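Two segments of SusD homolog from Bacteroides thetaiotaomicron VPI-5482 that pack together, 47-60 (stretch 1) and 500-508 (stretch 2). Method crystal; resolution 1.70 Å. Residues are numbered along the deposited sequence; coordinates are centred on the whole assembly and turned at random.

Stretch 1 (47-60) LGTDISQVEGSGNE
Stretch 2 (500-508) PNYSVATYT

Touching residues of the two segments are at least 444 apart in sequence, and the segments bury 529 Å² between them, both sides summed. Stretch 1 is loop except for a short strand, 52-54; stretch 2 is extended at Asn501 (phi/psi -67/122) and includes a weakly bonded helix at about 504-507, with Thr508 beyond it in loop. The register is irregular: CA atoms pair Gly48 with Val504 (5.8 Å), Ser57 with Asn501 (4.9 Å) and Gly58 with Ser503 (5.5 Å).

Asn501, Gln53 and Tyr502 cover the most surface. Gln53 lies in an extended backbone (-157/166), its CA-to-CB bond toward stretch 2 and its chi1 p, chi2 t, chi3 -27°. Gln53 NE2 donates to Asn501 O at 3.0 Å, with an N-H...O angle of 162°. Gln53 OE1 accepts from water 1 (2.8 Å), which accepts in turn from Val504 N (3.0 Å); water 2, which accepts from Ser503 N (2.9 Å), also lies 2.9 Å from Gln53 OE1. One amide thus serves the stretch 2 backbone directly through its donor and by water through its acceptor.

The CA-to-CB bond of Asn501 (chi1 m, chi2 -20°) points toward stretch 1, where Asn501 OD1 lies 3.4 Å from Ser57 CB, a van der Waals contact, and Asn501 ND2 lies 3.7 Å from Gly56 O.

Tyr502 (-165/62; chi1 t, chi2 59°) starts away from stretch 1, but its ring end returns: Tyr502 OH donates to Thr49 O at 2.7 Å, with that oxygen at the ring edge, near its plane. The CA-to-CB bond of Thr49 (chi1 p) points away from stretch 2; Thr49 OG1 accepts from Ile51 N at 3.1 Å.

Gly48 (89/59) brings its CA to 4.0 Å from Val504 CG2; an ideal CB would clash with that methyl at 3.0 Å, and the backbone angles alone call for glycine. Farther along, Ser503 (chi1 t) sets its CB 3.5 Å from Ser57 O, and Tyr507 OH (chi1 m) approaches Asn59 ND2 at 3.5 Å.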

# COMPACT_ATOMS: atom_id res chain seq x y z
N LEU A 47 9.49 -3.03 2.81
CA LEU A 47 10.72 -3.40 2.14
C LEU A 47 11.25 -4.75 2.55
O LEU A 47 10.81 -5.36 3.55
CB LEU A 47 11.76 -2.31 2.40
CG LEU A 47 11.45 -0.98 1.75
CD1 LEU A 47 12.32 0.10 2.40
CD2 LEU A 47 11.69 -1.03 0.23
N GLY A 48 12.18 -5.26 1.77
CA GLY A 48 12.85 -6.52 2.11
C GLY A 48 12.16 -7.74 1.59
O GLY A 48 11.77 -8.64 2.35
N THR A 49 12.01 -7.77 0.27
CA THR A 49 11.32 -8.87 -0.41
C THR A 49 12.13 -9.33 -1.63
O THR A 49 13.34 -9.08 -1.73
CB THR A 49 9.92 -8.38 -0.90
OG1 THR A 49 10.08 -7.39 -1.91
CG2 THR A 49 9.12 -7.78 0.27
N ASP A 50 11.46 -10.04 -2.55
CA ASP A 50 12.08 -10.42 -3.81
C ASP A 50 12.16 -9.29 -4.82
O ASP A 50 12.86 -9.43 -5.82
CB ASP A 50 11.41 -11.64 -4.43
CG ASP A 50 9.89 -11.52 -4.56
OD1 ASP A 50 9.24 -10.69 -3.85
OD2 ASP A 50 9.34 -12.31 -5.37
N ILE A 51 11.46 -8.18 -4.57
CA ILE A 51 11.46 -7.08 -5.52
C ILE A 51 12.14 -5.81 -5.05
O ILE A 51 12.64 -5.07 -5.88
CB ILE A 51 10.01 -6.77 -6.04
CG1 ILE A 51 9.14 -6.03 -5.04
CG2 ILE A 51 9.35 -8.08 -6.52
CD1 ILE A 51 7.76 -5.56 -5.58
N SER A 52 12.19 -5.56 -3.72
CA SER A 52 12.80 -4.35 -3.25
C SER A 52 13.44 -4.50 -1.89
O SER A 52 13.11 -5.41 -1.10
CB SER A 52 11.80 -3.18 -3.26
OG SER A 52 10.88 -3.30 -2.22
N GLN A 53 14.34 -3.56 -1.62
CA GLN A 53 15.06 -3.52 -0.36
C GLN A 53 15.54 -2.11 -0.13
O GLN A 53 15.60 -1.26 -1.06
CB GLN A 53 16.27 -4.48 -0.39
CG GLN A 53 17.34 -4.16 -1.45
CD GLN A 53 18.58 -5.03 -1.34
OE1 GLN A 53 18.91 -5.51 -0.26
NE2 GLN A 53 19.31 -5.20 -2.45
N VAL A 54 15.94 -1.85 1.10
CA VAL A 54 16.51 -0.56 1.42
C VAL A 54 17.94 -0.44 0.83
O VAL A 54 18.62 -1.43 0.66
CB VAL A 54 16.52 -0.31 2.92
CG1 VAL A 54 17.60 -1.18 3.64
CG2 VAL A 54 16.73 1.17 3.20
N GLU A 55 18.36 0.79 0.52
CA GLU A 55 19.68 1.08 0.02
C GLU A 55 20.78 0.63 1.00
O GLU A 55 20.57 0.61 2.21
CB GLU A 55 19.82 2.61 -0.17
CG GLU A 55 21.14 3.11 -0.73
CD GLU A 55 22.29 3.20 0.25
OE1 GLU A 55 22.09 3.30 1.49
OE2 GLU A 55 23.43 3.18 -0.27
N GLY A 56 21.93 0.31 0.43
CA GLY A 56 23.14 0.01 1.23
C GLY A 56 23.43 -1.46 1.42
O GLY A 56 22.65 -2.32 1.01
N SER A 57 24.56 -1.76 2.05
CA SER A 57 24.93 -3.17 2.24
C SER A 57 24.61 -3.71 3.62
O SER A 57 24.65 -4.96 3.80
CB SER A 57 26.43 -3.35 2.00
OG SER A 57 27.17 -2.54 2.88
N GLY A 58 24.34 -2.82 4.57
CA GLY A 58 24.13 -3.16 5.96
C GLY A 58 22.79 -2.72 6.56
O GLY A 58 21.84 -2.46 5.83
N ASN A 59 22.75 -2.62 7.88
CA ASN A 59 21.49 -2.35 8.61
C ASN A 59 21.50 -1.09 9.45
O ASN A 59 20.65 -0.91 10.32
CB ASN A 59 21.14 -3.53 9.52
CG ASN A 59 22.02 -3.63 10.77
OD1 ASN A 59 23.18 -3.16 10.80
ND2 ASN A 59 21.48 -4.25 11.83
N GLU A 60 22.42 -0.18 9.15
CA GLU A 60 22.59 1.00 9.93
C GLU A 60 21.53 2.06 9.69
O GLU A 60 20.92 2.12 8.63
CB GLU A 60 23.94 1.68 9.58
CG GLU A 60 25.19 0.78 9.51
CD GLU A 60 25.44 0.09 8.14
OE1 GLU A 60 24.55 0.08 7.25
OE2 GLU A 60 26.59 -0.44 7.96
N PRO A 500 26.62 -9.80 -3.28
CA PRO A 500 25.70 -8.72 -3.61
C PRO A 500 25.00 -8.22 -2.34
O PRO A 500 24.91 -8.94 -1.35
CB PRO A 500 24.67 -9.43 -4.50
CG PRO A 500 24.67 -10.81 -3.99
CD PRO A 500 26.07 -11.12 -3.60
N ASN A 501 24.52 -6.98 -2.36
CA ASN A 501 23.76 -6.44 -1.22
C ASN A 501 22.42 -7.11 -1.01
O ASN A 501 21.56 -7.08 -1.90
CB ASN A 501 23.42 -4.97 -1.44
CG ASN A 501 24.61 -4.06 -1.57
OD1 ASN A 501 25.73 -4.39 -1.16
ND2 ASN A 501 24.37 -2.88 -2.18
N TYR A 502 22.19 -7.68 0.17
CA TYR A 502 20.85 -8.23 0.50
C TYR A 502 20.82 -8.45 2.00
O TYR A 502 20.62 -9.57 2.50
CB TYR A 502 20.51 -9.52 -0.29
CG TYR A 502 19.04 -9.80 -0.31
CD1 TYR A 502 18.14 -8.89 -0.85
CD2 TYR A 502 18.53 -10.98 0.19
CE1 TYR A 502 16.79 -9.15 -0.86
CE2 TYR A 502 17.21 -11.24 0.20
CZ TYR A 502 16.33 -10.36 -0.31
OH TYR A 502 14.96 -10.64 -0.27
N SER A 503 20.99 -7.34 2.72
CA SER A 503 21.14 -7.39 4.18
C SER A 503 19.95 -8.00 4.90
O SER A 503 20.10 -8.68 5.91
CB SER A 503 21.45 -5.98 4.70
OG SER A 503 21.64 -6.02 6.10
N VAL A 504 18.76 -7.80 4.36
CA VAL A 504 17.54 -8.38 4.94
C VAL A 504 17.69 -9.88 5.18
O VAL A 504 17.19 -10.37 6.19
CB VAL A 504 16.26 -8.02 4.11
CG1 VAL A 504 16.32 -8.62 2.68
CG2 VAL A 504 15.00 -8.47 4.84
N ALA A 505 18.38 -10.62 4.31
CA ALA A 505 18.56 -12.08 4.55
C ALA A 505 19.39 -12.42 5.79
O ALA A 505 19.26 -13.50 6.34
CB ALA A 505 19.19 -12.79 3.33
N THR A 506 20.30 -11.55 6.20
CA THR A 506 21.12 -11.82 7.37
C THR A 506 20.27 -11.97 8.64
O THR A 506 20.55 -12.82 9.48
CB THR A 506 22.12 -10.66 7.55
OG1 THR A 506 22.92 -10.59 6.38
CG2 THR A 506 23.03 -10.80 8.80
N TYR A 507 19.20 -11.19 8.75
CA TYR A 507 18.45 -11.08 10.01
C TYR A 507 17.04 -11.65 10.02
O TYR A 507 16.49 -11.90 11.10
CB TYR A 507 18.35 -9.59 10.34
CG TYR A 507 19.69 -8.89 10.39
CD1 TYR A 507 20.52 -9.04 11.50
CD2 TYR A 507 20.13 -8.09 9.35
CE1 TYR A 507 21.71 -8.43 11.56
CE2 TYR A 507 21.34 -7.42 9.42
CZ TYR A 507 22.12 -7.60 10.53
OH TYR A 507 23.34 -7.00 10.66
N THR A 508 16.42 -11.81 8.84
CA THR A 508 15.03 -12.30 8.74
C THR A 508 14.94 -13.69 9.32
O THR A 508 15.70 -14.59 8.96
CB THR A 508 14.52 -12.29 7.30
OG1 THR A 508 14.57 -10.94 6.81
CG2 THR A 508 13.09 -12.80 7.21
O HOH W 1 18.24 -5.50 2.49
O HOH W 2 21.27 -4.87 1.21
O HOH W 3 24.17 -7.88 2.22